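Local coordinates for protein endonuclease 8-like L720 (Acanthamoeba polyphaga mimivirus, PDB 4MB7) that belongs to the endonuclease VIII-like (Fpg/Nei) family, joining a helix-two-turns-helix domain to a C-terminal zinc-binding finger, at residues N157-H162 with K198-I203; T168-D173 with P206-L211; A188-K193 with I238-R243; S245-G250 with T266-C271. All coordinates share one frame; numbering follows the deposited sequence.

From the N terminus, helix 148-161 opens contact 1, helix 167-171 opens contact 2 and helix 182-191 opens contact 3 before any of the three has closed. They close in the same order, at the loop before helix 205-230, on the first turns of that helix, and in the loop beyond it, so each crosses the other two and none is nested. Contact 4 follows in series, closing the short loop around hairpin 254-258/263-267 on a zinc ion. Contacts 1 and 2 touch within the helix-two-turns-helix domain, contact 2 touches contact 3, and contact 3 ties helix 182-191 to the loop leading into the zinc finger and touches contact 4, where K193 NZ probably donates to C271 O.

Contact 1 of 4, residues N157-H162 with K198-I203; sequences NGINIH and KKVQDI
I159 and V200 meet where the C-terminal end of helix 148-161 comes up against the loop ahead of helix 205-230, a packing point within the helix-two-turns-helix domain. The two side chains lie askew to one another, and each offers a single methyl branch: I159 CG2 rests 3.8 Å from V200 CG1. Both of these methyls stand anti to their own backbone N. In V200 that torsion (chi1 171°) sends CG1 to I159 while its other branch, CG2, turns to H162. The valine therefore straddles the last turn of the helix, with CG1 also 3.8 Å from I159 O and CG2 3.5 Å from H162 O. No hydrogen bond crosses between 157-162 and 198-203; the contact is van der Waals packing of methyls on one another and on carbonyl oxygens.

The backbone on each side is held by its own bonds. H162 N donates to G158 O in the last helical turn, and H162 is the first residue to leave helical angles. Its imidazole does not meet the 198-203 loop but swings back along the helix, bringing its edge to G158 O in the plane of the ring. On the other side V200 starts a short 3-10 turn, closed by I203 N donating to V200 O at 3.2 Å. F170 and F208 pack on both I159 and V200, placing this pair at the margin of an aromatic core. The tightest approach of all is that of V200 CB to H162 O, 3.4 Å.

Contact 2 of 4, residues T168-D173 with P206-L211; sequences TDFLLD and PMFDCL
F170 and F208 form an aromatic pair that joins helix 167-171 to the start of helix 205-230 inside the helix-two-turns-helix domain. The rings meet rim to rim, neither lying over the face of the other. Their planes stand at 82° and their centroids are 6.0 Å apart, the nearest atoms being F170 CE2 and F208 CE1 at 3.8 Å. F208 CE1 arrives in the plane of the F170 ring, at the edge formed by CD2 and CE2. The phenyl of F170 is aimed across the gap because its CG is anti to the backbone N (chi1 -174°). F208 reaches in differently: its CB does not point at the partner helix, and an unusual chi1 of -107° lies well off the staggered positions as the ring extends into the core.

The aliphatic part of the contact is looser. The CB atoms of L171 and L211 both point across the gap, and the methyl ends meet, CD2 of L171 to CD1 of L211 at 4.3 Å. L189 of helix 182-191 packs on both leucines, while L155 lies against F170 and F177 makes an edge-to-face pair with it, so the contact is buried on several sides.

No hydrogen bond crosses between 168-173 and 206-211; T168 OG1 bonds to Q185 and D169 OD2 to L260 N. Helix 205-230 is regular here, with L211 N donating to M207 O. In the shorter helix both bonds from L172 N, to T168 O and D169 O, are weak, and D173 N donates to F170 O at 3.1 Å.

Contact 3 of 4, residues A188-K193 with I238-R243; sequences ALYDCK and ILRIYR
Y190, on the last turn of helix 182-191, and I241, in an irregular loop beyond helix 205-230, bring the two backbones within 6.9 Å from CA to CA. I241 lies against the near part of the tyrosine, its CG2 3.9 Å from Y190 CB, and its CD1 sits 4.1 Å above one face of the ring, displaced to the rim. R240 comes to the edge of the ring, NE in the ring plane and NH2 3.5 Å from Y190 CE2. The ring edge in turn lies over one face of the guanidinium, near its rim, the two planes steeply inclined.

A bend at chi3 (64°) directs the same guanidinium to D191, and a salt bridge forms with NH1 2.7 Å from OD1. The hydrogen bond within it is moderately bent, 149° at the hydrogen, and strikes OD1 60° out of the carboxylate plane. OD2 is occupied by K217 and S214 of helix 205-230, which should help fix the rotation of the carboxylate. Helix 182-191 ends just here in a Schellman motif, with K193 at positive phi as its C-prime residue, and E187 of that helix accepts backbone bonds from R240, I241 and Y242, tying the loop to the domain.

Two waters lie in the guanidinium plane at NH2. One joins it to Y190 OH, 2.9 Å from the water, and the other donates to D191 OD1 at 2.6 Å.

Contact 4 of 4, residues S245-G250 with T266-C271; sequences SLCPLG and TWCPVC. With ZN (zinc ion), chain B.
C247 faces C268 and C271 across a zinc ion, which accounts for most of the meeting between 245-250 and 266-271. The first segment starts at S245, whose backbone is paired with T253, and runs on to C247, where the chain bends into a type I turn. C247 SG sits 2.2 Å from the zinc. It occupies the crowded position between its own backbone N and carbonyl carbon (chi1 88°), which turns SG to the metal while C247 CB stays 4.1 Å from C268 CB. P248 takes the outer corner of the turn and packs against Y190 rather than against the opposite segment. L249 follows; its backbone N gives a weak hydrogen bond, 3.2 Å long, back to C247 SG, and its CD1 comes 3.6 Å from C271 SG. G250 closes the turn, its N donating to C247 O at 2.8 Å.

Across the site, C268 SG and C271 SG each bind the zinc at 2.3 Å. Their loop repeats the theme of the first, but with a far straighter bond: C271 N donates to C268 SG at 3.2 Å and 173°. Such N-H...S bonds would be expected to ease the charge on the thiolates and to hold them at the metal. H251 ND1, just past the first turn, completes the tetrad. Cysteine-bearing loops at the two ends of hairpin 254-258/263-267, with a zinc held between them by three cysteines and one histidine, make a zinc finger, in the C-terminal position where many Fpg/Nei relatives carry one.

Contact 1 of 4, residues N157-H162 with K198-I203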
# COMPACT_ATOMS: atom_id res chain seq x y z
N ASN A 157 3.36 -20.32 6.35
CA ASN A 157 4.69 -20.16 6.92
C ASN A 157 4.74 -19.04 7.95
O ASN A 157 5.35 -19.17 9.01
CB ASN A 157 5.74 -19.93 5.83
CG ASN A 157 6.04 -21.19 5.04
OD1 ASN A 157 5.91 -22.31 5.55
ND2 ASN A 157 6.47 -21.02 3.80
N GLY A 158 4.09 -17.92 7.63
CA GLY A 158 4.06 -16.77 8.50
C GLY A 158 3.29 -17.00 9.79
O GLY A 158 3.62 -16.43 10.83
N ILE A 159 2.26 -17.83 9.71
CA ILE A 159 1.47 -18.18 10.89
C ILE A 159 2.33 -18.96 11.89
O ILE A 159 2.22 -18.75 13.10
CB ILE A 159 0.22 -18.99 10.50
CG1 ILE A 159 -0.75 -18.11 9.70
CG2 ILE A 159 -0.48 -19.56 11.73
CD1 ILE A 159 -1.97 -18.85 9.17
N ASN A 160 3.19 -19.83 11.37
CA ASN A 160 4.09 -20.60 12.22
C ASN A 160 5.21 -19.75 12.80
O ASN A 160 5.64 -19.96 13.93
CB ASN A 160 4.67 -21.78 11.43
N ILE A 161 5.69 -18.79 12.01
CA ILE A 161 6.79 -17.92 12.43
C ILE A 161 6.34 -16.88 13.46
O ILE A 161 7.00 -16.68 14.48
CB ILE A 161 7.43 -17.21 11.22
CG1 ILE A 161 8.13 -18.23 10.31
CG2 ILE A 161 8.42 -16.15 11.68
CD1 ILE A 161 8.78 -17.61 9.09
N HIS A 162 5.21 -16.23 13.19
CA HIS A 162 4.71 -15.17 14.06
C HIS A 162 3.58 -15.65 14.97
O HIS A 162 2.64 -14.91 15.24
CB HIS A 162 4.23 -13.98 13.23
CG HIS A 162 5.31 -13.36 12.39
ND1 HIS A 162 5.98 -12.22 12.76
CD2 HIS A 162 5.83 -13.73 11.19
CE1 HIS A 162 6.87 -11.91 11.84
NE2 HIS A 162 6.80 -12.81 10.87
N LYS A 198 -6.09 -11.23 20.41
CA LYS A 198 -5.92 -12.67 20.33
C LYS A 198 -4.62 -13.02 19.60
O LYS A 198 -4.28 -12.40 18.60
CB LYS A 198 -7.11 -13.32 19.62
CG LYS A 198 -7.15 -14.84 19.72
CD LYS A 198 -8.45 -15.38 19.15
CE LYS A 198 -8.59 -16.87 19.41
NZ LYS A 198 -9.87 -17.42 18.89
N LYS A 199 -3.89 -14.00 20.12
CA LYS A 199 -2.64 -14.42 19.50
C LYS A 199 -2.87 -15.23 18.23
O LYS A 199 -3.88 -15.92 18.10
CB LYS A 199 -1.78 -15.21 20.48
CG LYS A 199 -1.17 -14.37 21.60
CD LYS A 199 -0.21 -15.19 22.44
N VAL A 200 -1.93 -15.13 17.30
CA VAL A 200 -2.00 -15.83 16.02
C VAL A 200 -2.16 -17.34 16.20
O VAL A 200 -2.94 -17.98 15.48
CB VAL A 200 -0.75 -15.54 15.17
CG1 VAL A 200 -0.71 -16.43 13.94
CG2 VAL A 200 -0.71 -14.07 14.76
N GLN A 201 -1.45 -17.90 17.16
CA GLN A 201 -1.45 -19.34 17.40
C GLN A 201 -2.81 -19.86 17.87
O GLN A 201 -3.11 -21.05 17.74
CB GLN A 201 -0.37 -19.72 18.40
CG GLN A 201 -0.53 -19.07 19.77
CD GLN A 201 0.68 -19.26 20.66
OE1 GLN A 201 1.65 -19.92 20.28
NE2 GLN A 201 0.63 -18.69 21.86
N ASP A 202 -3.63 -18.97 18.42
CA ASP A 202 -4.93 -19.36 18.96
C ASP A 202 -6.06 -19.26 17.94
O ASP A 202 -7.22 -19.53 18.26
CB ASP A 202 -5.26 -18.53 20.21
CG ASP A 202 -4.28 -18.78 21.35
OD1 ASP A 202 -3.79 -19.92 21.47
OD2 ASP A 202 -4.01 -17.83 22.12
N ILE A 203 -5.72 -18.88 16.71
CA ILE A 203 -6.71 -18.79 15.64
C ILE A 203 -6.66 -20.04 14.76
O ILE A 203 -5.60 -20.40 14.24
CB ILE A 203 -6.49 -17.54 14.78
CG1 ILE A 203 -6.54 -16.28 15.66
CG2 ILE A 203 -7.54 -17.45 13.68
CD1 ILE A 203 -6.37 -14.99 14.89

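Contact 2 of 4, residues T168-D173 with P206-L211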
# COMPACT_ATOMS: atom_id res chain seq x y z
N THR A 168 -3.58 -8.37 15.22
CA THR A 168 -3.46 -7.05 14.62
C THR A 168 -2.04 -6.80 14.08
O THR A 168 -1.88 -6.28 12.98
CB THR A 168 -3.85 -5.93 15.61
OG1 THR A 168 -5.27 -5.88 15.75
CG2 THR A 168 -3.36 -4.57 15.12
N ASP A 169 -1.04 -7.20 14.85
CA ASP A 169 0.35 -7.06 14.45
C ASP A 169 0.63 -7.88 13.21
O ASP A 169 1.33 -7.43 12.31
CB ASP A 169 1.29 -7.52 15.56
CG ASP A 169 1.60 -6.43 16.57
OD1 ASP A 169 1.17 -5.27 16.36
OD2 ASP A 169 2.28 -6.73 17.57
N PHE A 170 0.09 -9.09 13.16
CA PHE A 170 0.32 -9.99 12.03
C PHE A 170 -0.39 -9.51 10.76
O PHE A 170 0.15 -9.64 9.66
CB PHE A 170 -0.11 -11.41 12.38
CG PHE A 170 0.21 -12.43 11.32
CD1 PHE A 170 1.52 -12.61 10.90
CD2 PHE A 170 -0.79 -13.20 10.76
CE1 PHE A 170 1.82 -13.54 9.93
CE2 PHE A 170 -0.49 -14.14 9.79
CZ PHE A 170 0.81 -14.31 9.37
N LEU A 171 -1.58 -8.95 10.91
CA LEU A 171 -2.35 -8.46 9.77
C LEU A 171 -1.70 -7.22 9.15
O LEU A 171 -1.98 -6.88 8.00
CB LEU A 171 -3.79 -8.14 10.17
CG LEU A 171 -4.70 -9.32 10.50
CD1 LEU A 171 -6.10 -8.84 10.80
CD2 LEU A 171 -4.70 -10.34 9.36
N LEU A 172 -0.83 -6.57 9.91
CA LEU A 172 -0.14 -5.37 9.45
C LEU A 172 1.27 -5.69 8.95
O LEU A 172 2.00 -4.79 8.52
CB LEU A 172 -0.09 -4.32 10.56
CG LEU A 172 -1.43 -3.68 10.92
CD1 LEU A 172 -1.32 -2.91 12.22
CD2 LEU A 172 -1.90 -2.78 9.79
N ASP A 173 1.64 -6.96 9.01
CA ASP A 173 2.94 -7.40 8.50
C ASP A 173 2.95 -7.30 6.98
O ASP A 173 2.19 -7.98 6.30
CB ASP A 173 3.22 -8.84 8.94
CG ASP A 173 4.67 -9.25 8.75
OD1 ASP A 173 5.27 -9.78 9.70
OD2 ASP A 173 5.21 -9.05 7.64
N PRO A 206 -10.45 -22.47 9.98
CA PRO A 206 -11.54 -21.77 9.29
C PRO A 206 -11.54 -20.26 9.51
O PRO A 206 -12.07 -19.53 8.67
CB PRO A 206 -12.80 -22.39 9.91
CG PRO A 206 -12.36 -22.92 11.22
CD PRO A 206 -10.96 -23.40 11.00
N MET A 207 -10.96 -19.80 10.61
CA MET A 207 -11.00 -18.37 10.92
C MET A 207 -9.91 -17.56 10.23
O MET A 207 -10.09 -16.37 9.97
CB MET A 207 -10.98 -18.13 12.44
CG MET A 207 -12.26 -18.57 13.13
SD MET A 207 -13.74 -18.00 12.27
CE MET A 207 -13.57 -16.22 12.45
N PHE A 208 -8.75 -18.16 9.98
CA PHE A 208 -7.76 -17.51 9.14
C PHE A 208 -8.25 -17.39 7.70
O PHE A 208 -8.02 -16.40 7.03
CB PHE A 208 -6.40 -18.18 9.22
CG PHE A 208 -5.41 -17.38 9.99
CD1 PHE A 208 -4.94 -16.19 9.48
CD2 PHE A 208 -4.98 -17.79 11.22
CE1 PHE A 208 -4.04 -15.43 10.19
CE2 PHE A 208 -4.08 -17.04 11.94
CZ PHE A 208 -3.61 -15.86 11.43
N ASP A 209 -8.91 -18.44 7.24
CA ASP A 209 -9.52 -18.41 5.91
C ASP A 209 -10.60 -17.34 5.92
O ASP A 209 -10.77 -16.60 4.94
CB ASP A 209 -10.12 -19.77 5.57
CG ASP A 209 -10.76 -19.79 4.19
OD1 ASP A 209 -10.02 -19.96 3.20
OD2 ASP A 209 -11.99 -19.65 4.11
N CYS A 210 -11.32 -17.24 7.03
CA CYS A 210 -12.37 -16.25 7.20
C CYS A 210 -11.81 -14.83 7.13
O CYS A 210 -12.40 -13.96 6.48
CB CYS A 210 -13.08 -16.47 8.54
SG CYS A 210 -14.63 -15.57 8.71
N LEU A 211 -10.67 -14.60 7.78
CA LEU A 211 -10.02 -13.30 7.77
C LEU A 211 -9.58 -12.87 6.38
O LEU A 211 -9.75 -11.71 5.99
CB LEU A 211 -8.81 -13.29 8.71
CG LEU A 211 -9.06 -12.89 10.16
CD1 LEU A 211 -7.77 -12.96 10.97
CD2 LEU A 211 -9.66 -11.50 10.23

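Contact 3 of 4, residues A188-K193 with I238-R243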
# COMPACT_ATOMS: atom_id res chain seq x y z
N ALA A 188 -11.84 -6.01 9.21
CA ALA A 188 -11.87 -7.44 8.96
C ALA A 188 -12.03 -8.22 10.26
O ALA A 188 -12.77 -9.20 10.31
CB ALA A 188 -10.60 -7.87 8.24
N LEU A 189 -11.34 -7.78 11.30
CA LEU A 189 -11.40 -8.44 12.60
C LEU A 189 -12.80 -8.38 13.20
O LEU A 189 -13.26 -9.34 13.82
CB LEU A 189 -10.37 -7.86 13.56
CG LEU A 189 -8.94 -8.34 13.34
CD1 LEU A 189 -7.96 -7.59 14.22
CD2 LEU A 189 -8.83 -9.84 13.57
N TYR A 190 -13.50 -7.26 13.00
CA TYR A 190 -14.87 -7.16 13.47
C TYR A 190 -15.80 -8.04 12.64
O TYR A 190 -16.71 -8.67 13.17
CB TYR A 190 -15.38 -5.71 13.43
CG TYR A 190 -16.85 -5.64 13.78
CD1 TYR A 190 -17.28 -5.78 15.09
CD2 TYR A 190 -17.81 -5.45 12.79
CE1 TYR A 190 -18.62 -5.73 15.41
CE2 TYR A 190 -19.16 -5.40 13.10
CZ TYR A 190 -19.55 -5.54 14.42
OH TYR A 190 -20.89 -5.49 14.75
N ASP A 191 -15.56 -8.06 11.33
CA ASP A 191 -16.37 -8.85 10.40
C ASP A 191 -16.30 -10.34 10.74
O ASP A 191 -17.25 -11.09 10.50
CB ASP A 191 -15.89 -8.61 8.97
CG ASP A 191 -16.89 -9.08 7.93
OD1 ASP A 191 -18.09 -9.13 8.23
OD2 ASP A 191 -16.46 -9.38 6.79
N CYS A 192 -15.17 -10.76 11.31
CA CYS A 192 -14.95 -12.16 11.64
C CYS A 192 -15.07 -12.43 13.14
O CYS A 192 -14.77 -13.53 13.59
CB CYS A 192 -13.58 -12.62 11.14
SG CYS A 192 -13.34 -12.41 9.37
N LYS A 193 -15.50 -11.42 13.89
CA LYS A 193 -15.72 -11.55 15.34
C LYS A 193 -14.48 -12.05 16.07
O LYS A 193 -14.57 -12.88 16.97
CB LYS A 193 -16.92 -12.46 15.62
CG LYS A 193 -18.25 -11.87 15.20
CD LYS A 193 -19.36 -12.92 15.17
CE LYS A 193 -19.52 -13.59 16.52
NZ LYS A 193 -19.90 -12.63 17.60
N ILE A 238 -19.56 1.85 4.07
CA ILE A 238 -19.16 0.45 4.16
C ILE A 238 -18.40 0.14 5.45
O ILE A 238 -18.24 -1.02 5.81
CB ILE A 238 -18.28 0.02 2.97
CG1 ILE A 238 -16.95 0.77 3.00
CG2 ILE A 238 -19.01 0.25 1.65
CD1 ILE A 238 -15.77 -0.11 2.65
N LEU A 239 -17.93 1.18 6.13
CA LEU A 239 -17.20 1.00 7.38
C LEU A 239 -18.16 0.68 8.52
O LEU A 239 -19.21 1.30 8.66
CB LEU A 239 -16.38 2.25 7.71
CG LEU A 239 -15.34 2.67 6.67
CD1 LEU A 239 -14.58 3.90 7.14
CD2 LEU A 239 -14.38 1.53 6.38
N ARG A 240 -17.78 -0.30 9.35
CA ARG A 240 -18.68 -0.78 10.40
C ARG A 240 -18.12 -0.60 11.81
O ARG A 240 -18.89 -0.57 12.77
CB ARG A 240 -19.03 -2.26 10.15
CG ARG A 240 -19.86 -2.50 8.91
CD ARG A 240 -19.77 -3.95 8.45
NE ARG A 240 -20.33 -4.88 9.42
CZ ARG A 240 -20.14 -6.20 9.39
NH1 ARG A 240 -19.39 -6.74 8.43
NH2 ARG A 240 -20.68 -6.98 10.31
N ILE A 241 -16.80 -0.49 11.94
CA ILE A 241 -16.19 -0.41 13.26
C ILE A 241 -15.14 0.69 13.37
O ILE A 241 -14.77 1.10 14.47
CB ILE A 241 -15.58 -1.76 13.69
CG1 ILE A 241 -15.48 -1.86 15.21
CG2 ILE A 241 -14.22 -1.97 13.03
CD1 ILE A 241 -16.82 -1.82 15.91
N TYR A 242 -14.66 1.19 12.23
CA TYR A 242 -13.60 2.20 12.24
C TYR A 242 -14.06 3.52 12.85
O TYR A 242 -14.97 4.17 12.32
CB TYR A 242 -13.04 2.43 10.84
CG TYR A 242 -11.88 3.40 10.81
CD1 TYR A 242 -10.67 3.08 11.41
CD2 TYR A 242 -12.00 4.63 10.18
CE1 TYR A 242 -9.61 3.96 11.39
CE2 TYR A 242 -10.94 5.52 10.16
CZ TYR A 242 -9.75 5.18 10.76
OH TYR A 242 -8.69 6.06 10.74
N ARG A 243 -13.47 3.87 13.98
CA ARG A 243 -13.76 5.12 14.67
C ARG A 243 -15.22 5.24 15.05
O ARG A 243 -15.77 6.32 15.10
CB ARG A 243 -13.30 6.31 13.84
CG ARG A 243 -11.80 6.52 13.92
CD ARG A 243 -11.30 7.62 13.01
NE ARG A 243 -9.87 7.80 13.19
CZ ARG A 243 -9.16 8.76 12.61
NH1 ARG A 243 -9.75 9.63 11.80
NH2 ARG A 243 -7.86 8.85 12.84
O HOH W 1 -22.49 -6.88 12.71
O HOH W 2 -20.08 -10.06 9.71

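Contact 4 of 4, residues S245-G250 with T266-C271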
# COMPACT_ATOMS: atom_id res chain seq x y z
N SER A 245 -18.26 4.71 17.86
CA SER A 245 -18.48 4.66 19.30
C SER A 245 -19.37 3.47 19.64
O SER A 245 -19.26 2.88 20.71
CB SER A 245 -19.13 5.95 19.78
OG SER A 245 -18.35 7.08 19.44
N LEU A 246 -20.28 3.14 18.73
CA LEU A 246 -21.16 1.99 18.90
C LEU A 246 -21.07 1.04 17.71
O LEU A 246 -21.17 1.46 16.56
CB LEU A 246 -22.61 2.44 19.07
CG LEU A 246 -23.08 2.83 20.47
CD1 LEU A 246 -22.87 1.70 21.46
CD2 LEU A 246 -22.34 4.08 20.92
N CYS A 247 -20.92 -0.25 17.99
CA CYS A 247 -20.92 -1.26 16.94
C CYS A 247 -22.33 -1.28 16.33
O CYS A 247 -23.28 -0.82 16.97
CB CYS A 247 -20.54 -2.63 17.51
SG CYS A 247 -21.92 -3.61 18.15
N PRO A 248 -22.47 -1.81 15.10
CA PRO A 248 -23.79 -1.78 14.46
C PRO A 248 -24.87 -2.57 15.20
O PRO A 248 -26.05 -2.44 14.86
CB PRO A 248 -23.53 -2.38 13.07
CG PRO A 248 -22.23 -3.11 13.20
CD PRO A 248 -21.43 -2.34 14.21
N LEU A 249 -24.48 -3.38 16.19
CA LEU A 249 -25.46 -4.07 17.02
C LEU A 249 -25.91 -3.20 18.19
O LEU A 249 -26.98 -3.40 18.76
CB LEU A 249 -24.91 -5.41 17.53
CG LEU A 249 -24.79 -6.53 16.50
CD1 LEU A 249 -24.39 -7.84 17.17
CD2 LEU A 249 -26.10 -6.69 15.73
N GLY A 250 -25.08 -2.22 18.55
CA GLY A 250 -25.42 -1.27 19.59
C GLY A 250 -24.53 -1.31 20.81
O GLY A 250 -24.77 -0.61 21.79
N THR A 266 -10.18 0.10 17.01
CA THR A 266 -11.50 0.04 17.63
C THR A 266 -12.08 -1.36 17.48
O THR A 266 -12.13 -1.90 16.38
CB THR A 266 -12.47 1.05 16.99
OG1 THR A 266 -12.01 2.38 17.23
CG2 THR A 266 -13.87 0.89 17.57
N TRP A 267 -12.52 -1.94 18.59
CA TRP A 267 -13.14 -3.26 18.55
C TRP A 267 -14.28 -3.37 19.55
O TRP A 267 -14.33 -2.65 20.54
CB TRP A 267 -12.10 -4.36 18.83
CG TRP A 267 -11.69 -4.48 20.27
CD1 TRP A 267 -12.30 -5.21 21.24
CD2 TRP A 267 -10.55 -3.87 20.89
NE1 TRP A 267 -11.63 -5.09 22.43
CE2 TRP A 267 -10.55 -4.27 22.24
CE3 TRP A 267 -9.53 -3.02 20.44
CZ2 TRP A 267 -9.57 -3.85 23.14
CZ3 TRP A 267 -8.57 -2.60 21.34
CH2 TRP A 267 -8.59 -3.02 22.67
N CYS A 268 -15.22 -4.27 19.26
CA CYS A 268 -16.32 -4.54 20.17
C CYS A 268 -15.99 -5.73 21.06
O CYS A 268 -15.79 -6.84 20.56
CB CYS A 268 -17.60 -4.81 19.38
SG CYS A 268 -19.01 -5.27 20.41
N PRO A 269 -15.93 -5.50 22.38
CA PRO A 269 -15.56 -6.54 23.34
C PRO A 269 -16.62 -7.64 23.42
O PRO A 269 -16.32 -8.76 23.86
CB PRO A 269 -15.49 -5.78 24.67
CG PRO A 269 -16.41 -4.62 24.48
CD PRO A 269 -16.24 -4.22 23.04
N VAL A 270 -17.84 -7.33 23.00
CA VAL A 270 -18.92 -8.30 22.99
C VAL A 270 -18.91 -9.13 21.71
O VAL A 270 -18.81 -10.36 21.77
CB VAL A 270 -20.29 -7.61 23.15
CG1 VAL A 270 -21.42 -8.63 23.06
CG2 VAL A 270 -20.36 -6.84 24.46
N CYS A 271 -19.00 -8.46 20.57
CA CYS A 271 -19.04 -9.14 19.28
C CYS A 271 -17.75 -9.90 19.00
O CYS A 271 -17.78 -11.03 18.51
CB CYS A 271 -19.31 -8.15 18.15
SG CYS A 271 -20.94 -7.40 18.18
ZN ZN B . -20.94 -5.31 19.24